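Long-range contact in 3'-5'-exonuclease (Saccharomyces cerevisiae, PDB 3E2V), which has endo- and exonuclease activities, incising double-stranded DNA without obvious specificity and degrading it from the 3' to the 5' end, probably with magnesium as cofactor: residues Q177-C189 / D209-D223. Numbering follows the deposited sequence.
Sequences QKVFFEEQLKISC and DFVQILERFVVGFTD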
loop_
_atom_site.group_PDB
_atom_site.type_symbol
_atom_site.label_atom_id
_atom_site.label_comp_id
_atom_site.label_asym_id
_atom_site.label_seq_id
_atom_site.Cartn_x
_atom_site.Cartn_y
_atom_site.Cartn_z
ATOM N N GLN A 177 -17.819 -5.041 1.532
ATOM C CA GLN A 177 -16.480 -5.033 0.935
ATOM C C GLN A 177 -16.554 -5.261 -0.567
ATOM O O GLN A 177 -15.928 -4.542 -1.355
ATOM C CB GLN A 177 -15.584 -6.089 1.577
ATOM C CG GLN A 177 -15.212 -5.796 3.029
ATOM C CD GLN A 177 -14.133 -6.733 3.544
ATOM O OE1 GLN A 177 -13.343 -7.286 2.759
ATOM N NE2 GLN A 177 -14.075 -6.898 4.862
ATOM N N LYS A 178 -17.289 -6.287 -0.978
ATOM C CA LYS A 178 -17.330 -6.641 -2.400
ATOM C C LYS A 178 -17.963 -5.517 -3.211
ATOM O O LYS A 178 -17.453 -5.139 -4.276
ATOM C CB LYS A 178 -18.096 -7.953 -2.602
ATOM C CG LYS A 178 -17.304 -9.172 -2.144
ATOM C CD LYS A 178 -18.203 -10.415 -2.052
ATOM C CE LYS A 178 -18.527 -11.003 -3.399
ATOM N NZ LYS A 178 -19.582 -12.067 -3.205
ATOM N N VAL A 179 -19.084 -4.982 -2.729
ATOM C CA VAL A 179 -19.772 -3.938 -3.498
ATOM C C VAL A 179 -18.904 -2.686 -3.684
ATOM O O VAL A 179 -18.801 -2.157 -4.797
ATOM C CB VAL A 179 -21.129 -3.553 -2.879
ATOM C CG1 VAL A 179 -21.746 -2.402 -3.649
ATOM C CG2 VAL A 179 -22.070 -4.743 -2.917
ATOM N N PHE A 180 -18.283 -2.215 -2.605
ATOM C CA PHE A 180 -17.528 -0.964 -2.687
ATOM C C PHE A 180 -16.115 -1.107 -3.242
ATOM O O PHE A 180 -15.563 -0.141 -3.739
ATOM C CB PHE A 180 -17.657 -0.170 -1.384
ATOM C CG PHE A 180 -19.029 0.387 -1.211
ATOM C CD1 PHE A 180 -19.442 1.454 -2.004
ATOM C CD2 PHE A 180 -19.947 -0.226 -0.364
ATOM C CE1 PHE A 180 -20.755 1.954 -1.906
ATOM C CE2 PHE A 180 -21.264 0.253 -0.268
ATOM C CZ PHE A 180 -21.667 1.325 -1.039
ATOM N N PHE A 181 -15.556 -2.316 -3.203
ATOM C CA PHE A 181 -14.355 -2.587 -4.015
ATOM C C PHE A 181 -14.724 -2.407 -5.493
ATOM O O PHE A 181 -14.044 -1.686 -6.244
ATOM C CB PHE A 181 -13.846 -3.999 -3.716
ATOM C CG PHE A 181 -12.653 -4.446 -4.534
ATOM C CD1 PHE A 181 -11.648 -3.555 -4.944
ATOM C CD2 PHE A 181 -12.495 -5.794 -4.808
ATOM C CE1 PHE A 181 -10.540 -4.024 -5.670
ATOM C CE2 PHE A 181 -11.405 -6.276 -5.512
ATOM C CZ PHE A 181 -10.418 -5.405 -5.944
ATOM N N GLU A 182 -15.809 -3.057 -5.909
ATOM C CA GLU A 182 -16.201 -2.996 -7.305
ATOM C C GLU A 182 -16.597 -1.592 -7.762
ATOM O O GLU A 182 -16.197 -1.174 -8.845
ATOM C CB GLU A 182 -17.319 -3.997 -7.604
ATOM C CG GLU A 182 -17.766 -3.948 -9.065
ATOM C CD GLU A 182 -18.610 -5.137 -9.459
ATOM O OE1 GLU A 182 -18.532 -6.192 -8.797
ATOM O OE2 GLU A 182 -19.355 -5.001 -10.450
ATOM N N GLU A 183 -17.338 -0.846 -6.942
ATOM C CA GLU A 183 -17.712 0.515 -7.340
ATOM C C GLU A 183 -16.481 1.425 -7.476
ATOM O O GLU A 183 -16.417 2.273 -8.373
ATOM C CB GLU A 183 -18.748 1.142 -6.384
ATOM C CG GLU A 183 -20.105 0.433 -6.418
ATOM C CD GLU A 183 -20.725 0.388 -7.829
ATOM O OE1 GLU A 183 -20.842 1.457 -8.488
ATOM O OE2 GLU A 183 -21.097 -0.724 -8.280
ATOM N N GLN A 184 -15.499 1.239 -6.594
ATOM C CA GLN A 184 -14.247 1.987 -6.737
ATOM C C GLN A 184 -13.454 1.580 -7.967
ATOM O O GLN A 184 -12.828 2.420 -8.612
ATOM C CB GLN A 184 -13.408 1.878 -5.456
ATOM C CG GLN A 184 -14.032 2.674 -4.295
ATOM C CD GLN A 184 -13.188 2.581 -3.043
ATOM O OE1 GLN A 184 -12.327 3.431 -2.813
ATOM N NE2 GLN A 184 -13.387 1.515 -2.256
ATOM N N LEU A 185 -13.482 0.293 -8.312
ATOM C CA LEU A 185 -12.873 -0.110 -9.567
ATOM C C LEU A 185 -13.556 0.587 -10.740
ATOM O O LEU A 185 -12.894 1.015 -11.674
ATOM C CB LEU A 185 -12.894 -1.630 -9.738
ATOM C CG LEU A 185 -11.962 -2.399 -8.799
ATOM C CD1 LEU A 185 -12.257 -3.875 -8.934
ATOM C CD2 LEU A 185 -10.477 -2.091 -9.086
ATOM N N LYS A 186 -14.875 0.707 -10.678
ATOM C CA LYS A 186 -15.585 1.391 -11.761
ATOM C C LYS A 186 -15.156 2.855 -11.856
ATOM O O LYS A 186 -14.859 3.365 -12.934
ATOM C CB LYS A 186 -17.089 1.303 -11.556
ATOM C CG LYS A 186 -17.690 -0.076 -11.790
ATOM C CD LYS A 186 -19.176 -0.047 -11.436
ATOM C CE LYS A 186 -19.813 -1.423 -11.555
ATOM N NZ LYS A 186 -21.231 -1.385 -11.031
ATOM N N ILE A 187 -15.118 3.525 -10.718
ATOM C CA ILE A 187 -14.689 4.925 -10.679
ATOM C C ILE A 187 -13.306 5.094 -11.284
ATOM O O ILE A 187 -13.059 6.041 -12.024
ATOM C CB ILE A 187 -14.732 5.487 -9.230
ATOM C CG1 ILE A 187 -16.169 5.849 -8.860
ATOM C CG2 ILE A 187 -13.774 6.679 -9.057
ATOM C CD1 ILE A 187 -16.313 6.145 -7.383
ATOM N N SER A 188 -12.417 4.143 -11.011
ATOM C CA SER A 188 -11.035 4.216 -11.488
ATOM C C SER A 188 -10.930 4.084 -13.014
ATOM O O SER A 188 -9.854 4.267 -13.584
ATOM C CB SER A 188 -10.191 3.125 -10.822
ATOM O OG SER A 188 -10.358 1.865 -11.460
ATOM N N CYS A 189 -12.047 3.695 -13.637
ATOM C CA CYS A 189 -12.162 3.545 -15.104
ATOM C C CYS A 189 -12.994 4.632 -15.785
ATOM O O CYS A 189 -13.166 4.603 -17.014
ATOM C CB CYS A 189 -12.779 2.173 -15.475
ATOM S SG CYS A 189 -11.808 0.739 -14.987
ATOM N N ASP A 209 -12.427 -14.540 -4.309
ATOM C CA ASP A 209 -13.365 -13.448 -4.559
ATOM C C ASP A 209 -12.677 -12.229 -5.177
ATOM O O ASP A 209 -13.262 -11.539 -6.011
ATOM C CB ASP A 209 -14.079 -13.030 -3.278
ATOM C CG ASP A 209 -15.143 -14.037 -2.830
ATOM O OD1 ASP A 209 -15.362 -15.049 -3.534
ATOM O OD2 ASP A 209 -15.762 -13.814 -1.773
ATOM N N PHE A 210 -11.436 -11.973 -4.766
ATOM C CA PHE A 210 -10.639 -10.844 -5.276
ATOM C C PHE A 210 -10.386 -11.064 -6.761
ATOM O O PHE A 210 -10.616 -10.170 -7.581
ATOM C CB PHE A 210 -9.338 -10.831 -4.466
ATOM C CG PHE A 210 -8.339 -9.748 -4.820
ATOM C CD1 PHE A 210 -8.491 -8.447 -4.341
ATOM C CD2 PHE A 210 -7.170 -10.074 -5.502
ATOM C CE1 PHE A 210 -7.512 -7.467 -4.595
ATOM C CE2 PHE A 210 -6.187 -9.098 -5.770
ATOM C CZ PHE A 210 -6.380 -7.788 -5.321
ATOM N N VAL A 211 -9.952 -12.276 -7.117
ATOM C CA VAL A 211 -9.698 -12.609 -8.524
ATOM C C VAL A 211 -10.985 -12.576 -9.342
ATOM O O VAL A 211 -10.983 -12.089 -10.472
ATOM C CB VAL A 211 -8.963 -13.968 -8.638
ATOM C CG1 VAL A 211 -8.980 -14.500 -10.088
ATOM C CG2 VAL A 211 -7.518 -13.809 -8.148
ATOM N N GLN A 212 -12.082 -13.080 -8.772
ATOM C CA GLN A 212 -13.357 -13.079 -9.473
ATOM C C GLN A 212 -13.772 -11.653 -9.874
ATOM O O GLN A 212 -14.208 -11.417 -11.003
ATOM C CB GLN A 212 -14.433 -13.733 -8.605
ATOM C CG GLN A 212 -15.769 -13.885 -9.316
ATOM C CD GLN A 212 -16.830 -14.520 -8.442
ATOM O OE1 GLN A 212 -17.568 -15.398 -8.894
ATOM N NE2 GLN A 212 -16.931 -14.069 -7.195
ATOM N N ILE A 213 -13.643 -10.699 -8.952
ATOM C CA ILE A 213 -14.022 -9.323 -9.264
ATOM C C ILE A 213 -13.063 -8.723 -10.290
ATOM O O ILE A 213 -13.488 -8.138 -11.302
ATOM C CB ILE A 213 -14.064 -8.481 -7.984
ATOM C CG1 ILE A 213 -15.296 -8.875 -7.171
ATOM C CG2 ILE A 213 -14.142 -6.993 -8.312
ATOM C CD1 ILE A 213 -15.277 -8.435 -5.715
ATOM N N LEU A 214 -11.762 -8.865 -10.053
ATOM C CA LEU A 214 -10.800 -8.283 -10.980
ATOM C C LEU A 214 -10.860 -8.871 -12.383
ATOM O O LEU A 214 -10.637 -8.148 -13.368
ATOM C CB LEU A 214 -9.372 -8.387 -10.422
ATOM C CG LEU A 214 -9.121 -7.480 -9.217
ATOM C CD1 LEU A 214 -7.805 -7.860 -8.551
ATOM C CD2 LEU A 214 -9.080 -6.021 -9.642
ATOM N N GLU A 215 -11.145 -10.167 -12.478
ATOM C CA GLU A 215 -11.204 -10.817 -13.792
ATOM C C GLU A 215 -12.250 -10.168 -14.686
ATOM O O GLU A 215 -12.034 -10.061 -15.913
ATOM C CB GLU A 215 -11.469 -12.313 -13.654
ATOM C CG GLU A 215 -11.336 -13.083 -14.954
ATOM C CD GLU A 215 -12.658 -13.197 -15.709
ATOM O OE1 GLU A 215 -13.704 -12.733 -15.200
ATOM O OE2 GLU A 215 -12.646 -13.768 -16.826
ATOM N N ARG A 216 -13.372 -9.740 -14.095
ATOM C CA ARG A 216 -14.403 -9.071 -14.898
ATOM C C ARG A 216 -13.900 -7.767 -15.517
ATOM O O ARG A 216 -14.267 -7.423 -16.642
ATOM C CB ARG A 216 -15.680 -8.832 -14.093
ATOM C CG ARG A 216 -16.402 -10.126 -13.791
ATOM C CD ARG A 216 -17.856 -9.884 -13.407
ATOM N NE ARG A 216 -17.997 -8.880 -12.358
ATOM C CZ ARG A 216 -17.961 -9.139 -11.050
ATOM N NH1 ARG A 216 -17.813 -10.382 -10.595
ATOM N NH2 ARG A 216 -18.081 -8.149 -10.189
ATOM N N PHE A 217 -13.048 -7.039 -14.789
ATOM C CA PHE A 217 -12.448 -5.826 -15.324
ATOM C C PHE A 217 -11.282 -6.116 -16.286
ATOM O O PHE A 217 -11.026 -5.339 -17.197
ATOM C CB PHE A 217 -11.948 -4.957 -14.168
ATOM C CG PHE A 217 -13.050 -4.283 -13.387
ATOM C CD1 PHE A 217 -13.445 -2.971 -13.693
ATOM C CD2 PHE A 217 -13.718 -4.958 -12.362
ATOM C CE1 PHE A 217 -14.477 -2.350 -12.976
ATOM C CE2 PHE A 217 -14.736 -4.329 -11.629
ATOM C CZ PHE A 217 -15.123 -3.034 -11.946
ATOM N N VAL A 218 -10.565 -7.219 -16.064
ATOM C CA VAL A 218 -9.474 -7.598 -16.967
ATOM C C VAL A 218 -10.023 -7.957 -18.356
ATOM O O VAL A 218 -9.480 -7.506 -19.381
ATOM C CB VAL A 218 -8.631 -8.774 -16.372
ATOM C CG1 VAL A 218 -7.720 -9.399 -17.446
ATOM C CG2 VAL A 218 -7.804 -8.281 -15.177
ATOM N N VAL A 219 -11.116 -8.727 -18.381
ATOM C CA VAL A 219 -11.756 -9.148 -19.645
ATOM C C VAL A 219 -12.697 -8.089 -20.185
ATOM O O VAL A 219 -12.778 -7.900 -21.401
ATOM C CB VAL A 219 -12.501 -10.480 -19.481
ATOM C CG1 VAL A 219 -13.237 -10.854 -20.787
ATOM C CG2 VAL A 219 -11.497 -11.559 -19.082
ATOM N N GLY A 220 -13.372 -7.380 -19.282
ATOM C CA GLY A 220 -14.378 -6.372 -19.638
ATOM C C GLY A 220 -15.793 -6.840 -19.327
ATOM O O GLY A 220 -16.115 -8.018 -19.484
ATOM N N PHE A 221 -16.623 -5.925 -18.836
ATOM C CA PHE A 221 -18.048 -6.229 -18.626
ATOM C C PHE A 221 -18.867 -4.962 -18.746
ATOM O O PHE A 221 -18.345 -3.859 -18.614
ATOM C CB PHE A 221 -18.296 -6.882 -17.260
ATOM C CG PHE A 221 -18.180 -5.924 -16.109
ATOM C CD1 PHE A 221 -19.307 -5.381 -15.505
ATOM C CD2 PHE A 221 -16.922 -5.550 -15.651
ATOM C CE1 PHE A 221 -19.171 -4.482 -14.437
ATOM C CE2 PHE A 221 -16.777 -4.659 -14.607
ATOM C CZ PHE A 221 -17.895 -4.133 -13.990
ATOM N N THR A 222 -20.167 -5.140 -18.969
ATOM C CA THR A 222 -21.085 -4.029 -19.146
ATOM C C THR A 222 -22.018 -3.922 -17.947
ATOM O O THR A 222 -22.627 -4.910 -17.540
ATOM C CB THR A 222 -21.883 -4.193 -20.465
ATOM O OG1 THR A 222 -20.956 -4.250 -21.552
ATOM C CG2 THR A 222 -22.824 -3.006 -20.690
ATOM N N ASP A 223 -22.086 -2.718 -17.377
ATOM C CA ASP A 223 -22.921 -2.448 -16.210
ATOM C C ASP A 223 -24.164 -1.689 -16.667
ATOM O O ASP A 223 -24.176 -0.460 -16.681
ATOM C CB ASP A 223 -22.136 -1.622 -15.189
ATOM C CG ASP A 223 -22.952 -1.282 -13.948
ATOM O OD1 ASP A 223 -24.000 -1.903 -13.693
ATOM O OD2 ASP A 223 -22.536 -0.364 -13.219
#
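K186 reaches D223 because its side chain is extended beyond CG, carrying NZ past the F217 ring to the residue that follows strand 221-222. CG of F181 stands opposite its own backbone N (chi1 177°), which sends the ring to F210: the two planes are nearly parallel, yet slid so far apart that they hardly overlap, with centroids 5.7 Å from each other. I213 fills the middle, its CG2 lying 3.7 Å from L185 CD1. The F217 ring is sandwiched: L185 CB sits over one face, 3.8 Å from the ring centroid in a CH-pi contact, while F221 CE2 lies over the centre of the other. These are consecutive outer helices of the TIM barrel of the TatD-type hydrolases, running in the same sense with their axes 24° apart and with strand 199-204 between them in the chain. Residues L199 and L201 of that strand pack beneath L185 and F181. At the outer margin E182 OE1 and R216 NH2 form a salt bridge at the guanidinium edge, modelled so short that its exact geometry is doubtful. K186 NZ is shared by two acids, donating to D223 OD2 at 2.7 Å from above the carboxylate plane and to E183 OE2 at 2.8 Å on its syn side. A methionine in place of K186 would probably leave these two carboxylates, 5.2 Å apart between E183 OE2 and D223 OD2, without the cation that offsets their repulsion. D223 OD1 accepts a further hydrogen bond from D226 N.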